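Local coordinates for uncharacterized N-acetyltransferase D2E76_00625 (Mycobacteroides abscessus, PDB 6YCA), which probably transfers acetyl groups from acetyl-coenzyme A to amino groups as a GNAT-family Eis protein, although it cannot modify aminoglycosides, at residues P169-L177 with Y262-L270; R311-L319 with D336-F346. One frame throughout, in Å; residues are numbered along the deposited sequence.

Overall arrangement
Interaction 1 comes first along the chain and is complete before interaction 2 begins. In it, the loop leading to edge strand 176-177 packs on helix 259-270, in the region of the second GNAT domain. Interaction 2 follows strand 299-312 out of the acetyltransferase part, between strands 132-135 and 149-160, and into helix 315-321 of the sterol-carrier-like domain, where it meets the loop leading to strand 344-348. The two centres are 44 Å apart on opposite sides of the chain's centre, and the nearest atoms are about 26 Å apart, without touching. Interaction 1 thus closes a far edge of the GNAT region, while interaction 2 lies where the C-terminal domain joins it.

Interaction 1 (P169-L177 with Y262-L270)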
# COMPACT_ATOMS: atom_id res chain seq x y z
N PRO A 169 1.58 26.68 -28.90
CA PRO A 169 1.41 27.72 -27.89
C PRO A 169 -0.06 27.95 -27.56
O PRO A 169 -0.92 27.95 -28.45
CB PRO A 169 2.05 28.96 -28.54
CG PRO A 169 2.01 28.67 -30.00
CD PRO A 169 2.22 27.19 -30.12
N ILE A 170 -0.34 28.12 -26.28
CA ILE A 170 -1.70 28.32 -25.78
C ILE A 170 -1.79 29.72 -25.20
O ILE A 170 -1.01 30.08 -24.31
CB ILE A 170 -2.06 27.28 -24.70
CG1 ILE A 170 -2.07 25.86 -25.28
CG2 ILE A 170 -3.39 27.63 -24.05
CD1 ILE A 170 -2.41 24.80 -24.24
N ASP A 171 -2.74 30.50 -25.70
CA ASP A 171 -2.93 31.84 -25.17
C ASP A 171 -3.73 31.77 -23.87
O ASP A 171 -4.46 30.80 -23.61
CB ASP A 171 -3.69 32.69 -26.19
CG ASP A 171 -3.73 34.16 -25.81
OD1 ASP A 171 -2.94 34.59 -24.94
OD2 ASP A 171 -4.57 34.89 -26.38
N THR A 172 -3.67 32.85 -23.10
CA THR A 172 -4.31 32.88 -21.78
C THR A 172 -4.43 34.31 -21.25
O THR A 172 -4.66 34.48 -20.05
CB THR A 172 -3.50 32.10 -20.73
OG1 THR A 172 -2.10 32.22 -21.01
CG2 THR A 172 -3.91 30.63 -20.65
N GLY A 173 -4.28 35.32 -22.11
CA GLY A 173 -4.43 36.69 -21.66
C GLY A 173 -5.86 37.00 -21.26
O GLY A 173 -6.09 37.82 -20.36
N ALA A 174 -6.83 36.34 -21.90
CA ALA A 174 -8.23 36.54 -21.57
C ALA A 174 -8.65 35.80 -20.30
O ALA A 174 -9.82 35.89 -19.91
CB ALA A 174 -9.12 36.10 -22.73
N ILE A 175 -7.73 35.08 -19.66
CA ILE A 175 -8.04 34.40 -18.41
C ILE A 175 -8.12 35.43 -17.29
O ILE A 175 -7.28 36.34 -17.19
CB ILE A 175 -6.97 33.33 -18.12
CG1 ILE A 175 -7.15 32.14 -19.06
CG2 ILE A 175 -7.00 32.89 -16.68
CD1 ILE A 175 -8.47 31.43 -18.88
N ALA A 176 -9.14 35.30 -16.44
CA ALA A 176 -9.34 36.21 -15.32
C ALA A 176 -9.62 35.41 -14.06
O ALA A 176 -10.44 34.49 -14.08
CB ALA A 176 -10.49 37.18 -15.60
N LEU A 177 -8.94 35.75 -12.97
CA LEU A 177 -9.20 35.10 -11.70
C LEU A 177 -10.42 35.74 -11.07
O LEU A 177 -10.49 36.97 -10.95
CB LEU A 177 -7.99 35.26 -10.77
CG LEU A 177 -6.64 34.92 -11.39
CD1 LEU A 177 -5.52 35.15 -10.39
CD2 LEU A 177 -6.62 33.50 -11.92
N TYR A 262 -11.56 26.25 -24.25
CA TYR A 262 -11.06 24.98 -23.74
C TYR A 262 -9.54 25.02 -23.56
O TYR A 262 -9.02 24.68 -22.50
CB TYR A 262 -11.45 23.85 -24.70
CG TYR A 262 -10.88 22.50 -24.31
CD1 TYR A 262 -11.47 21.73 -23.31
CD2 TYR A 262 -9.75 21.98 -24.94
CE1 TYR A 262 -10.97 20.50 -22.95
CE2 TYR A 262 -9.23 20.75 -24.58
CZ TYR A 262 -9.84 20.01 -23.58
OH TYR A 262 -9.34 18.78 -23.21
N ARG A 263 -8.82 25.46 -24.60
CA ARG A 263 -7.36 25.50 -24.51
C ARG A 263 -6.89 26.52 -23.50
O ARG A 263 -5.95 26.26 -22.73
CB ARG A 263 -6.75 25.74 -25.89
CG ARG A 263 -6.94 24.59 -26.87
CD ARG A 263 -6.21 24.86 -28.17
NE ARG A 263 -6.78 26.01 -28.86
CZ ARG A 263 -7.68 25.94 -29.83
NH1 ARG A 263 -8.11 24.75 -30.25
NH2 ARG A 263 -8.14 27.05 -30.40
N ALA A 264 -7.53 27.69 -23.45
CA ALA A 264 -7.12 28.72 -22.49
C ALA A 264 -7.34 28.24 -21.06
O ALA A 264 -6.46 28.41 -20.21
CB ALA A 264 -7.88 30.01 -22.75
N LEU A 265 -8.49 27.62 -20.79
CA LEU A 265 -8.77 27.14 -19.44
C LEU A 265 -7.84 25.99 -19.05
O LEU A 265 -7.31 25.98 -17.93
CB LEU A 265 -10.23 26.72 -19.31
CG LEU A 265 -11.20 27.90 -19.31
CD1 LEU A 265 -12.63 27.40 -19.37
CD2 LEU A 265 -10.97 28.75 -18.09
N VAL A 266 -7.64 25.02 -19.94
CA VAL A 266 -6.71 23.94 -19.66
C VAL A 266 -5.29 24.48 -19.53
O VAL A 266 -4.53 24.07 -18.64
CB VAL A 266 -6.81 22.85 -20.75
CG1 VAL A 266 -5.66 21.86 -20.62
CG2 VAL A 266 -8.14 22.14 -20.64
N GLY A 267 -4.91 25.41 -20.41
CA GLY A 267 -3.59 26.01 -20.33
C GLY A 267 -3.35 26.75 -19.02
O GLY A 267 -2.24 26.74 -18.50
N HIS A 268 -4.40 27.37 -18.47
CA HIS A 268 -4.26 28.01 -17.17
C HIS A 268 -3.83 27.00 -16.11
O HIS A 268 -2.96 27.29 -15.29
CB HIS A 268 -5.59 28.65 -16.75
CG HIS A 268 -5.63 29.03 -15.30
ND1 HIS A 268 -5.13 30.22 -14.83
CD2 HIS A 268 -6.10 28.36 -14.22
CE1 HIS A 268 -5.29 30.28 -13.52
NE2 HIS A 268 -5.87 29.16 -13.13
N LEU A 269 -4.44 25.81 -16.13
CA LEU A 269 -4.09 24.77 -15.17
C LEU A 269 -2.67 24.28 -15.40
O LEU A 269 -1.92 24.07 -14.43
CB LEU A 269 -5.09 23.62 -15.29
CG LEU A 269 -6.54 23.97 -14.94
CD1 LEU A 269 -7.48 22.82 -15.28
CD2 LEU A 269 -6.65 24.31 -13.46
N LEU A 270 -2.27 24.09 -16.65
CA LEU A 270 -0.93 23.59 -16.92
C LEU A 270 0.16 24.57 -16.51
O LEU A 270 1.28 24.15 -16.24
CB LEU A 270 -0.78 23.26 -18.41
CG LEU A 270 -1.78 22.27 -19.01
CD1 LEU A 270 -1.51 22.09 -20.49
CD2 LEU A 270 -1.71 20.93 -18.29
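Methyl groups of Ile-170 and Thr-172 rest mainly on backbone atoms of helix 259-270, and the two segments are held by van der Waals packing alone, without hydrogen bonds between them. The loop at 169-175 carries an Asx turn, in which Asp-171 OD1 accepts from Gly-173 N, and then a type I turn from Thr-172 to Ile-175, before edge strand 176-177 joins strand 222-226 of the GNAT region. In Ile-170, chi1 of -64° sets CG1 beside the backbone N and CG2 opposite that N, which lays the CG2 methyl over Arg-263 O and 4.1 Å from the CA of Gly-267, where the helix has no side chain in the way. Two residues further on, Thr-172 CG2 sits 3.4 Å from Ala-264 O, while Asp-171 O meets the CA of Ala-264 in a CH···O contact of 3.6 Å. Ile-175 reaches in with CD1, 3.7 Å from Leu-265 CD2. Tyr-233 holds His-268 by its NE2 through a hydrogen bond, and two aliphatic branches meet the imidazole obliquely. Ile-175 CG2 comes 3.7 Å from His-268 ND1, and Leu-177, crossing the histidine at about a right angle, brings CD2 to 3.8 Å from His-268 CE1.

Interaction 2 (R311-L319 with D336-F346); sequences RLVDVEAAL and DTLLPHNAARF
With its CG swung anti to the carbonyl carbon (chi1 -62°), Asn-342 directs its amide at the backbone of Val-313 and Val-315, while Arg-311, bent at chi2 and again at chi3, turns its guanidinium to Asp-336. The junction is where strand 299-312 gives way to helix 315-321, in the sterol-carrier-like region. Asn-342 grips that helix start twice: ND2 donates to Val-313 O at 2.9 Å, and OD1 accepts from Val-315 N at 2.9 Å along a nearly straight bond (174°). Both donors stand above the carbonyl planes they meet. Asp-314, between them, is the N-cap, with a weak bond from Ala-317 N.

The second proton of Asn-342 ND2 goes to Asp-336 OD2 at 2.9 Å, so the amide rotation is fixed from three directions. Arg-311 runs head-on toward the Asp-336 side chain, its guanidinium and the carboxylate planes turned 41° apart. Its NH2 donates to the syn lone pair of Asp-336 OD1 at 2.9 Å within a salt bridge, while NE bonds to Leu-312 O and NH1 to Phe-146 O. Asp-336 OD1 also takes Leu-339 N, an Asx motif within the loop.

Further along the helix, the Phe-346 ring is packed obliquely by aliphatic carbons: Val-315 CG1 lies 3.7 Å from Phe-346 CE2, and Glu-316 CB 3.5 Å from Phe-346 CE1, the glutamate's own carboxylate being paired with Arg-355. Leu-319 CD1 packs beside Phe-346 CB. Helix 113-127 touches both segments, through Val-313 and Leu-338, and so ties the site to the first GNAT domain.

Buried and met by an arginine, an amide and a backbone N-H, the Asp-336 carboxylate is likely to stay ionised, which would make this junction between the acetyltransferase and sterol-carrier-like parts a matter of matched polar groups as much as of hydrophobic packing.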
# COMPACT_ATOMS: atom_id res chain seq x y z
N ARG A 311 -33.32 6.64 -21.16
CA ARG A 311 -34.54 5.90 -21.45
C ARG A 311 -35.37 6.71 -22.44
O ARG A 311 -35.83 7.80 -22.12
CB ARG A 311 -35.33 5.66 -20.16
CG ARG A 311 -36.76 5.23 -20.35
CD ARG A 311 -36.90 3.79 -20.82
NE ARG A 311 -37.92 3.69 -21.86
CZ ARG A 311 -38.70 2.63 -22.05
NH1 ARG A 311 -38.60 1.57 -21.27
NH2 ARG A 311 -39.60 2.65 -23.03
N LEU A 312 -35.54 6.17 -23.65
CA LEU A 312 -36.35 6.83 -24.68
C LEU A 312 -37.83 6.63 -24.36
O LEU A 312 -38.34 5.51 -24.43
CB LEU A 312 -35.99 6.27 -26.05
CG LEU A 312 -34.53 6.44 -26.49
CD1 LEU A 312 -34.30 5.80 -27.85
CD2 LEU A 312 -34.16 7.91 -26.54
N VAL A 313 -38.51 7.73 -24.03
CA VAL A 313 -39.93 7.66 -23.68
C VAL A 313 -40.81 7.70 -24.93
O VAL A 313 -41.76 6.92 -25.06
CB VAL A 313 -40.29 8.77 -22.68
CG1 VAL A 313 -41.75 8.67 -22.26
CG2 VAL A 313 -39.37 8.70 -21.46
N ASP A 314 -40.52 8.61 -25.86
CA ASP A 314 -41.19 8.66 -27.16
C ASP A 314 -40.11 8.45 -28.21
O ASP A 314 -39.39 9.38 -28.57
CB ASP A 314 -41.93 9.99 -27.36
CG ASP A 314 -42.88 9.96 -28.55
OD1 ASP A 314 -42.68 9.15 -29.48
OD2 ASP A 314 -43.84 10.76 -28.56
N VAL A 315 -40.00 7.21 -28.70
CA VAL A 315 -38.90 6.86 -29.60
C VAL A 315 -38.98 7.66 -30.90
O VAL A 315 -37.96 8.18 -31.38
CB VAL A 315 -38.86 5.34 -29.84
CG1 VAL A 315 -37.92 5.01 -30.99
CG2 VAL A 315 -38.44 4.63 -28.57
N GLU A 316 -40.17 7.77 -31.49
CA GLU A 316 -40.29 8.46 -32.77
C GLU A 316 -39.87 9.92 -32.66
O GLU A 316 -39.10 10.43 -33.48
CB GLU A 316 -41.70 8.33 -33.33
CG GLU A 316 -41.90 9.05 -34.66
CD GLU A 316 -43.26 8.79 -35.29
OE1 GLU A 316 -44.16 8.30 -34.59
OE2 GLU A 316 -43.43 9.09 -36.50
N ALA A 317 -40.37 10.61 -31.63
CA ALA A 317 -40.02 12.02 -31.46
C ALA A 317 -38.54 12.20 -31.13
O ALA A 317 -37.94 13.21 -31.54
CB ALA A 317 -40.91 12.65 -30.39
N ALA A 318 -37.94 11.26 -30.41
CA ALA A 318 -36.52 11.35 -30.12
C ALA A 318 -35.70 11.20 -31.40
O ALA A 318 -34.79 11.99 -31.67
CB ALA A 318 -36.12 10.29 -29.10
N LEU A 319 -36.03 10.19 -32.22
CA LEU A 319 -35.32 9.97 -33.47
C LEU A 319 -35.46 11.16 -34.41
O LEU A 319 -34.57 11.42 -35.23
CB LEU A 319 -35.83 8.70 -34.15
CG LEU A 319 -35.55 7.41 -33.39
CD1 LEU A 319 -36.25 6.24 -34.07
CD2 LEU A 319 -34.05 7.17 -33.31
N ASP A 336 -40.26 -2.53 -27.27
CA ASP A 336 -40.43 -1.79 -26.02
C ASP A 336 -41.57 -2.43 -25.25
O ASP A 336 -42.72 -2.41 -25.70
CB ASP A 336 -40.74 -0.31 -26.32
CG ASP A 336 -40.52 0.58 -25.11
OD1 ASP A 336 -40.65 0.09 -23.97
OD2 ASP A 336 -40.19 1.76 -25.32
N THR A 337 -41.26 -2.99 -24.08
CA THR A 337 -42.27 -3.68 -23.30
C THR A 337 -43.06 -2.72 -22.41
O THR A 337 -44.29 -2.81 -22.35
CB THR A 337 -41.60 -4.76 -22.43
OG1 THR A 337 -40.94 -5.70 -23.28
CG2 THR A 337 -42.64 -5.47 -21.58
N LEU A 338 -42.38 -1.79 -21.74
CA LEU A 338 -43.08 -0.89 -20.83
C LEU A 338 -43.97 0.09 -21.59
O LEU A 338 -45.09 0.38 -21.16
CB LEU A 338 -42.09 -0.13 -19.96
CG LEU A 338 -41.72 -0.78 -18.62
CD1 LEU A 338 -40.84 -2.01 -18.83
CD2 LEU A 338 -41.04 0.23 -17.71
N LEU A 339 -43.49 0.59 -22.73
CA LEU A 339 -44.23 1.57 -23.53
C LEU A 339 -44.49 0.95 -24.89
O LEU A 339 -43.72 1.17 -25.84
CB LEU A 339 -43.43 2.86 -23.65
CG LEU A 339 -43.11 3.51 -22.30
CD1 LEU A 339 -42.26 4.76 -22.47
CD2 LEU A 339 -44.40 3.82 -21.55
N PRO A 340 -45.57 0.18 -25.04
CA PRO A 340 -45.85 -0.46 -26.34
C PRO A 340 -46.11 0.53 -27.47
O PRO A 340 -46.11 0.12 -28.64
CB PRO A 340 -47.09 -1.32 -26.06
CG PRO A 340 -47.11 -1.49 -24.57
CD PRO A 340 -46.54 -0.22 -24.01
N HIS A 341 -46.34 1.80 -27.15
CA HIS A 341 -46.47 2.82 -28.18
C HIS A 341 -45.21 2.92 -29.03
O HIS A 341 -45.27 3.30 -30.20
CB HIS A 341 -46.80 4.17 -27.53
CG HIS A 341 -46.91 5.31 -28.50
ND1 HIS A 341 -47.86 5.36 -29.49
CD2 HIS A 341 -46.18 6.44 -28.62
CE1 HIS A 341 -47.72 6.47 -30.18
NE2 HIS A 341 -46.70 7.15 -29.67
N ASN A 342 -44.05 2.57 -28.46
CA ASN A 342 -42.78 2.61 -29.18
C ASN A 342 -42.49 1.35 -29.97
O ASN A 342 -41.61 1.37 -30.84
CB ASN A 342 -41.63 2.87 -28.20
CG ASN A 342 -41.74 4.20 -27.50
OD1 ASN A 342 -42.04 5.22 -28.13
ND2 ASN A 342 -41.50 4.21 -26.19
N ALA A 343 -43.21 0.26 -29.71
CA ALA A 343 -42.99 -0.99 -30.44
C ALA A 343 -43.50 -0.87 -31.86
O ALA A 343 -44.68 -1.15 -32.13
CB ALA A 343 -43.66 -2.16 -29.73
N ALA A 344 -42.64 -0.45 -32.79
CA ALA A 344 -43.03 -0.24 -34.17
C ALA A 344 -41.76 -0.22 -35.03
O ALA A 344 -40.66 -0.52 -34.54
CB ALA A 344 -43.84 1.05 -34.32
N ARG A 345 -41.91 0.11 -36.31
CA ARG A 345 -40.80 0.24 -37.23
C ARG A 345 -40.70 1.70 -37.67
O ARG A 345 -41.71 2.30 -38.06
CB ARG A 345 -40.99 -0.64 -38.46
CG ARG A 345 -41.00 -2.13 -38.17
CD ARG A 345 -41.41 -2.92 -39.41
NE ARG A 345 -41.57 -4.34 -39.12
CZ ARG A 345 -41.95 -5.24 -40.02
NH1 ARG A 345 -42.20 -4.87 -41.27
NH2 ARG A 345 -42.08 -6.51 -39.68
N PHE A 346 -39.50 2.26 -37.60
CA PHE A 346 -39.27 3.66 -37.93
C PHE A 346 -38.24 3.77 -39.05
O PHE A 346 -37.14 3.23 -38.94
CB PHE A 346 -38.76 4.44 -36.72
CG PHE A 346 -39.64 4.32 -35.51
CD1 PHE A 346 -40.77 5.11 -35.38
CD2 PHE A 346 -39.33 3.43 -34.50
CE1 PHE A 346 -41.57 5.00 -34.27
CE2 PHE A 346 -40.13 3.31 -33.38
CZ PHE A 346 -41.25 4.10 -33.27